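Local structure of quinoline 2-oxidoreductase large subunit (1T3Q) at residues G340-L345 and S475-P480; A78-L83 and P102-G107; R32-L37 and R280-R285. The protein binds the molybdenum centre and its pterin cytosine dinucleotide in a molybdenum hydroxylase that probably oxidises quinoline. All coordinates share one frame; numbering follows the deposited sequence.

From the N terminus, the chain first passes 32-37, which stays open until 280-285 returns to it and closes interaction 3. Within that long excursion, 78-83 and 102-107 meet as interaction 2, a short closure of its own in the alpha/beta hammerhead region. Interaction 1 follows in series: 340-345 comes after interaction 3 has closed, and 475-480 completes it. No two of the contacts cross. Interaction 3 joins the hammerhead region to the first cofactor-binding region, and interaction 1 joins the two cofactor-binding regions. Interactions 2 and 3 come within about 10 Å at their nearest atoms. Interactions 1 and 3 lie on opposite sides of the chain's centre.

Interaction 1 (G340-L345 and S475-P480); sequences GNAVIL and SFLGTP
F476 CG is anti to the backbone N (chi1 164°), beside the carbonyl carbon. Across from it, V343 CG1 is anti to the carbonyl carbon (chi1 -60°). The contact joins the last turn of helix 337-342 and the residue after it to the C-terminal part of helix 471-476, where G478, at positive phi, completes a Schellman motif. V343 CG1 sits at the edge of the F476 ring, in its plane, 3.7 Å from CE2. The two side chains cross at about a right angle. Next to them, A342 points its CB at the other segment and touches L477 CD2 at 4.0 Å. The same L477 CD2 also reaches V343 CG1 at 4.2 Å. No hydrogen bond links the segments, so this is van der Waals packing. It joins parts of the two molybdopterin cofactor-binding regions. Nearby, T479 touches H338 and V339 of helix 337-342, which extends the same interface. The side chain of L477 is about 10 Å from the bound dioxosulfidomolybdenum(VI) ion. The one polar atom among the close approaches is A342 O, which lies obliquely to the F476 ring, 3.6 Å from CZ.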
# COMPACT_ATOMS: atom_id res chain seq x y z
N GLY B 340 -18.88 -6.84 36.16
CA GLY B 340 -18.46 -6.19 37.39
C GLY B 340 -18.82 -6.99 38.63
O GLY B 340 -17.99 -7.17 39.53
N ASN B 341 -20.06 -7.46 38.70
CA ASN B 341 -20.50 -8.24 39.86
C ASN B 341 -19.76 -9.56 39.99
O ASN B 341 -19.65 -10.10 41.09
CB ASN B 341 -22.01 -8.50 39.80
CG ASN B 341 -22.82 -7.33 40.33
OD1 ASN B 341 -24.00 -7.48 40.65
ND2 ASN B 341 -22.20 -6.16 40.41
N ALA B 342 -19.25 -10.09 38.88
CA ALA B 342 -18.53 -11.35 38.94
C ALA B 342 -17.27 -11.23 39.80
O ALA B 342 -16.86 -12.20 40.44
CB ALA B 342 -18.15 -11.80 37.53
N VAL B 343 -16.67 -10.05 39.83
CA VAL B 343 -15.45 -9.85 40.62
C VAL B 343 -15.65 -8.86 41.76
O VAL B 343 -14.69 -8.26 42.25
CB VAL B 343 -14.29 -9.32 39.73
CG1 VAL B 343 -13.98 -10.32 38.61
CG2 VAL B 343 -14.66 -7.97 39.15
N ILE B 344 -16.90 -8.70 42.20
CA ILE B 344 -17.24 -7.76 43.26
C ILE B 344 -16.53 -7.99 44.61
O ILE B 344 -16.37 -7.06 45.39
CB ILE B 344 -18.78 -7.73 43.49
CG1 ILE B 344 -19.18 -6.44 44.21
CG2 ILE B 344 -19.22 -8.93 44.31
CD1 ILE B 344 -19.07 -5.20 43.33
N LEU B 345 -16.11 -9.22 44.88
CA LEU B 345 -15.43 -9.52 46.15
C LEU B 345 -13.96 -9.16 46.07
O LEU B 345 -13.27 -9.09 47.09
CB LEU B 345 -15.58 -11.00 46.51
CG LEU B 345 -17.02 -11.47 46.70
CD1 LEU B 345 -17.03 -12.94 47.12
CD2 LEU B 345 -17.69 -10.61 47.76
N SER B 475 -15.68 -17.36 30.62
CA SER B 475 -16.61 -18.28 31.27
C SER B 475 -16.81 -17.83 32.71
O SER B 475 -17.94 -17.74 33.19
CB SER B 475 -16.08 -19.72 31.27
OG SER B 475 -16.19 -20.32 29.99
N PHE B 476 -15.70 -17.55 33.39
CA PHE B 476 -15.75 -17.09 34.78
C PHE B 476 -16.60 -15.83 34.92
O PHE B 476 -17.34 -15.68 35.89
CB PHE B 476 -14.34 -16.80 35.31
CG PHE B 476 -14.33 -15.99 36.57
CD1 PHE B 476 -14.78 -16.53 37.77
CD2 PHE B 476 -13.95 -14.65 36.54
CE1 PHE B 476 -14.85 -15.75 38.92
CE2 PHE B 476 -14.02 -13.86 37.68
CZ PHE B 476 -14.47 -14.41 38.88
N LEU B 477 -16.49 -14.93 33.95
CA LEU B 477 -17.23 -13.68 33.96
C LEU B 477 -18.71 -13.82 33.59
O LEU B 477 -19.46 -12.86 33.63
CB LEU B 477 -16.57 -12.66 33.02
CG LEU B 477 -15.18 -12.14 33.41
CD1 LEU B 477 -14.69 -11.16 32.36
CD2 LEU B 477 -15.26 -11.47 34.77
N GLY B 478 -19.11 -15.03 33.20
CA GLY B 478 -20.50 -15.24 32.84
C GLY B 478 -20.87 -14.81 31.43
O GLY B 478 -22.04 -14.63 31.12
N THR B 479 -19.86 -14.63 30.59
CA THR B 479 -20.08 -14.23 29.20
C THR B 479 -19.34 -15.26 28.35
O THR B 479 -18.36 -14.94 27.68
CB THR B 479 -19.52 -12.82 28.92
OG1 THR B 479 -18.11 -12.79 29.20
CG2 THR B 479 -20.23 -11.79 29.79
N PRO B 480 -19.81 -16.52 28.37
CA PRO B 480 -19.19 -17.61 27.61
C PRO B 480 -18.83 -17.25 26.18
O PRO B 480 -19.67 -16.83 25.38
CB PRO B 480 -20.22 -18.74 27.72
CG PRO B 480 -21.50 -18.04 28.04
CD PRO B 480 -21.07 -16.96 28.99

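Interaction 2 (A78-L83 and P102-G107); sequences ADVAEL and PLLANG
A78 and N106 bring the two backbones nearest, with their CA atoms 5.9 Å apart. The segments run in opposite directions from there: V80 faces L104 with CA atoms 6.9 Å apart, and A81 is matched with P102. Segment 78-83 starts within helix 77-81 and runs on into a turn. Segment 102-107 is an irregular loop between strands 99-101 and 108-109. L103 has helical backbone angles, whereas L104 and A105 are extended. This bend lets L103 and L104 both point at the helix, while A105 points away.

V80 is the main apolar group on the helix side. Its CG1 is anti to the backbone N (chi1 -177°) and lies 3.8 Å from L103 CB. L103 CD1 is equally close to that methyl, V80 CG1. The other branch, V80 CG2, meets L104 CD2 at 3.9 Å. Both leucine side chains cross V80 at about a right angle. Both segments belong to the alpha/beta hammerhead region, and the two leucines also reach helix 263-275 of the first cofactor-binding region. There L103 packs on L266, L267 and L270, and L104 on L267. L104 also touches I115 and V118 of strand 115-121.

The other end of the contact is exposed. There the N106 amide lies across A78 and A81, one helical turn apart, with CG anti to the backbone N (chi1 -169°). Its OD1 is 3.7 Å from A81 CB, and its ND2 is 3.6 Å from A78 N. Both of those nitrogens are donors. The contact is probably held by apolar packing of V80 on L103 and L104, with the N106 amide adding van der Waals contact and no hydrogen bond across the segments.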
# COMPACT_ATOMS: atom_id res chain seq x y z
N ALA B 78 -33.52 3.07 4.57
CA ALA B 78 -34.10 2.08 3.67
C ALA B 78 -33.10 1.57 2.64
O ALA B 78 -33.13 0.40 2.27
CB ALA B 78 -35.32 2.68 2.96
N ASP B 79 -32.22 2.45 2.18
CA ASP B 79 -31.20 2.07 1.22
C ASP B 79 -30.25 1.05 1.84
O ASP B 79 -29.91 0.04 1.24
CB ASP B 79 -30.39 3.29 0.78
CG ASP B 79 -31.22 4.30 0.03
OD1 ASP B 79 -31.85 3.91 -0.97
OD2 ASP B 79 -31.24 5.48 0.43
N VAL B 80 -29.83 1.34 3.07
CA VAL B 80 -28.90 0.47 3.77
C VAL B 80 -29.55 -0.86 4.17
O VAL B 80 -28.94 -1.92 4.04
CB VAL B 80 -28.35 1.16 5.03
CG1 VAL B 80 -27.34 0.28 5.72
CG2 VAL B 80 -27.73 2.49 4.64
N ALA B 81 -30.79 -0.79 4.63
CA ALA B 81 -31.52 -1.99 5.06
C ALA B 81 -31.52 -3.07 3.98
O ALA B 81 -31.60 -4.26 4.30
CB ALA B 81 -32.94 -1.63 5.44
N GLU B 82 -31.42 -2.67 2.72
CA GLU B 82 -31.41 -3.63 1.62
C GLU B 82 -30.08 -4.37 1.52
O GLU B 82 -30.00 -5.45 0.95
CB GLU B 82 -31.68 -2.93 0.29
CG GLU B 82 -32.95 -2.09 0.25
CD GLU B 82 -33.29 -1.63 -1.15
OE1 GLU B 82 -34.21 -0.79 -1.30
OE2 GLU B 82 -32.65 -2.11 -2.11
N LEU B 83 -29.04 -3.78 2.10
CA LEU B 83 -27.70 -4.37 2.04
C LEU B 83 -27.30 -5.08 3.33
O LEU B 83 -26.51 -6.02 3.30
CB LEU B 83 -26.69 -3.28 1.70
CG LEU B 83 -27.00 -2.52 0.41
CD1 LEU B 83 -26.05 -1.34 0.25
CD2 LEU B 83 -26.89 -3.47 -0.78
N PRO B 102 -29.49 -1.19 13.57
CA PRO B 102 -29.41 -0.87 12.15
C PRO B 102 -28.27 0.11 11.93
O PRO B 102 -27.99 0.95 12.79
CB PRO B 102 -30.78 -0.28 11.87
CG PRO B 102 -31.08 0.47 13.14
CD PRO B 102 -30.63 -0.51 14.21
N LEU B 103 -27.59 -0.00 10.79
CA LEU B 103 -26.48 0.90 10.49
C LEU B 103 -27.01 2.33 10.45
O LEU B 103 -26.37 3.26 10.94
CB LEU B 103 -25.82 0.50 9.17
CG LEU B 103 -25.38 -0.97 9.11
CD1 LEU B 103 -24.56 -1.21 7.85
CD2 LEU B 103 -24.56 -1.33 10.35
N LEU B 104 -28.20 2.49 9.87
CA LEU B 104 -28.86 3.79 9.79
C LEU B 104 -30.27 3.59 10.31
O LEU B 104 -30.91 2.59 10.01
CB LEU B 104 -28.94 4.28 8.34
CG LEU B 104 -27.98 5.39 7.92
CD1 LEU B 104 -26.55 4.88 7.99
CD2 LEU B 104 -28.31 5.83 6.50
N ALA B 105 -30.76 4.55 11.09
CA ALA B 105 -32.11 4.44 11.61
C ALA B 105 -33.03 4.30 10.40
O ALA B 105 -32.79 4.93 9.37
CB ALA B 105 -32.48 5.69 12.40
N ASN B 106 -34.06 3.47 10.52
CA ASN B 106 -34.99 3.27 9.41
C ASN B 106 -36.41 3.32 9.95
O ASN B 106 -36.90 2.34 10.51
CB ASN B 106 -34.74 1.93 8.73
CG ASN B 106 -35.50 1.79 7.41
OD1 ASN B 106 -35.46 0.75 6.77
ND2 ASN B 106 -36.18 2.86 7.01
N GLY B 107 -37.07 4.46 9.80
CA GLY B 107 -38.43 4.59 10.29
C GLY B 107 -38.51 5.11 11.71
O GLY B 107 -39.51 5.72 12.10

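Interaction 3 (R32-L37 and R280-R285); sequences RYIADL and RWIEDR
The guanidinium of R280 turns its edge to A35. NH1 donates to A35 O at 3.0 Å, nearly straight at 165°. The acceptor lies in the guanidinium plane, and NH1 sits on a lone pair of A35 O, in its carbonyl plane. A water is also in the guanidinium plane and accepts from R280 NE at 2.8 Å. It donates in turn to I34 O and L37 O. One face of the group is covered by I282 CG1, 3.3 Å above its centre. R280 CG is anti to the backbone N (chi1 174°), and the chain continues extended to NE. An alanine here would probably leave A35 O and the water without these donors and open a gap over I282 CG1.

R280 and I282 belong to strand 279-282. In its mixed sheet this strand lies between 43-49, parallel to it, and 205-211, antiparallel. Segment 32-37, from the hammerhead region, folds into a short 3-10 turn at 34-36 beside it. D36 OD2 lies at the edge of the Y33 ring and accepts from Y33 N. D36 also forms salt bridges with R36 and K45 of the small subunit, so the turn borders a subunit interface. On the apolar side, I282 CD1 touches A35 CA at 3.6 Å and I34 CG2 at 3.8 Å. The I34 and I282 side chains slide past each other in opposite directions.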
# COMPACT_ATOMS: atom_id res chain seq x y z
N ARG B 32 1.68 6.77 10.80
CA ARG B 32 0.68 6.71 9.74
C ARG B 32 -0.64 6.28 10.33
O ARG B 32 -0.91 5.08 10.44
CB ARG B 32 1.11 5.72 8.65
CG ARG B 32 2.31 6.18 7.84
N TYR B 33 -1.46 7.26 10.70
CA TYR B 33 -2.77 7.00 11.29
C TYR B 33 -3.85 6.95 10.21
O TYR B 33 -3.62 7.30 9.05
CB TYR B 33 -3.09 8.06 12.34
CG TYR B 33 -2.05 8.19 13.44
CD1 TYR B 33 -0.85 8.88 13.22
CD2 TYR B 33 -2.26 7.62 14.70
CE1 TYR B 33 0.10 9.01 14.23
CE2 TYR B 33 -1.31 7.74 15.72
CZ TYR B 33 -0.14 8.44 15.48
OH TYR B 33 0.78 8.61 16.49
N ILE B 34 -5.05 6.52 10.59
CA ILE B 34 -6.13 6.37 9.62
C ILE B 34 -6.43 7.62 8.77
O ILE B 34 -6.61 7.51 7.56
CB ILE B 34 -7.42 5.87 10.32
CG1 ILE B 34 -8.45 5.46 9.28
CG2 ILE B 34 -7.96 6.92 11.27
CD1 ILE B 34 -8.01 4.29 8.41
N ALA B 35 -6.46 8.79 9.38
CA ALA B 35 -6.74 10.02 8.64
C ALA B 35 -5.60 10.43 7.71
O ALA B 35 -5.79 11.25 6.81
CB ALA B 35 -7.07 11.16 9.61
N ASP B 36 -4.41 9.85 7.91
CA ASP B 36 -3.26 10.19 7.08
C ASP B 36 -3.25 9.41 5.77
O ASP B 36 -2.53 9.77 4.84
CB ASP B 36 -1.95 9.93 7.83
CG ASP B 36 -1.90 10.63 9.17
OD1 ASP B 36 -2.51 11.71 9.28
OD2 ASP B 36 -1.24 10.12 10.11
N LEU B 37 -4.04 8.34 5.70
CA LEU B 37 -4.07 7.52 4.50
C LEU B 37 -4.63 8.26 3.29
O LEU B 37 -5.64 8.96 3.38
CB LEU B 37 -4.89 6.25 4.75
CG LEU B 37 -4.97 5.24 3.60
CD1 LEU B 37 -3.63 4.54 3.41
CD2 LEU B 37 -6.06 4.20 3.91
N ARG B 280 -13.80 7.29 2.54
CA ARG B 280 -13.16 7.66 3.79
C ARG B 280 -14.11 8.23 4.84
O ARG B 280 -14.89 9.15 4.55
CB ARG B 280 -12.06 8.68 3.49
CG ARG B 280 -11.33 9.31 4.68
CD ARG B 280 -10.29 10.26 4.11
NE ARG B 280 -9.33 10.81 5.06
CZ ARG B 280 -9.52 11.92 5.76
NH1 ARG B 280 -8.58 12.34 6.59
NH2 ARG B 280 -10.65 12.60 5.65
N TRP B 281 -14.04 7.67 6.04
CA TRP B 281 -14.84 8.13 7.17
C TRP B 281 -13.90 8.51 8.32
O TRP B 281 -13.29 7.64 8.93
CB TRP B 281 -15.79 7.03 7.67
CG TRP B 281 -16.33 7.29 9.06
CD1 TRP B 281 -17.10 8.35 9.46
CD2 TRP B 281 -16.15 6.47 10.22
NE1 TRP B 281 -17.41 8.24 10.79
CE2 TRP B 281 -16.83 7.10 11.29
CE3 TRP B 281 -15.47 5.27 10.47
CZ2 TRP B 281 -16.87 6.56 12.59
CZ3 TRP B 281 -15.50 4.73 11.76
CH2 TRP B 281 -16.19 5.38 12.80
N ILE B 282 -13.79 9.81 8.59
CA ILE B 282 -12.97 10.30 9.69
C ILE B 282 -13.93 11.20 10.47
O ILE B 282 -14.27 12.30 10.02
CB ILE B 282 -11.77 11.14 9.19
CG1 ILE B 282 -10.85 10.27 8.32
CG2 ILE B 282 -11.01 11.71 10.38
CD1 ILE B 282 -10.19 9.11 9.07
N GLU B 283 -14.37 10.74 11.63
CA GLU B 283 -15.32 11.50 12.43
C GLU B 283 -14.69 12.65 13.18
O GLU B 283 -13.49 12.63 13.48
CB GLU B 283 -16.04 10.58 13.41
CG GLU B 283 -15.30 10.37 14.72
CD GLU B 283 -15.98 9.37 15.63
OE1 GLU B 283 -17.22 9.20 15.52
OE2 GLU B 283 -15.28 8.75 16.46
N ASP B 284 -15.49 13.67 13.49
CA ASP B 284 -15.00 14.81 14.25
C ASP B 284 -15.25 14.57 15.74
O ASP B 284 -15.88 13.58 16.12
CB ASP B 284 -15.63 16.12 13.77
CG ASP B 284 -17.15 16.15 13.92
OD1 ASP B 284 -17.80 16.73 13.03
OD2 ASP B 284 -17.68 15.63 14.92
N ARG B 285 -14.76 15.47 16.59
CA ARG B 285 -14.92 15.31 18.03
C ARG B 285 -16.37 15.20 18.51
O ARG B 285 -16.66 14.43 19.43
CB ARG B 285 -14.20 16.45 18.76
CG ARG B 285 -14.22 16.31 20.28
CD ARG B 285 -13.62 14.99 20.76
NE ARG B 285 -12.27 14.76 20.25
CZ ARG B 285 -11.55 13.67 20.49
NH1 ARG B 285 -12.07 12.69 21.23
NH2 ARG B 285 -10.32 13.55 20.00
O HOH W 1 -7.56 8.70 5.34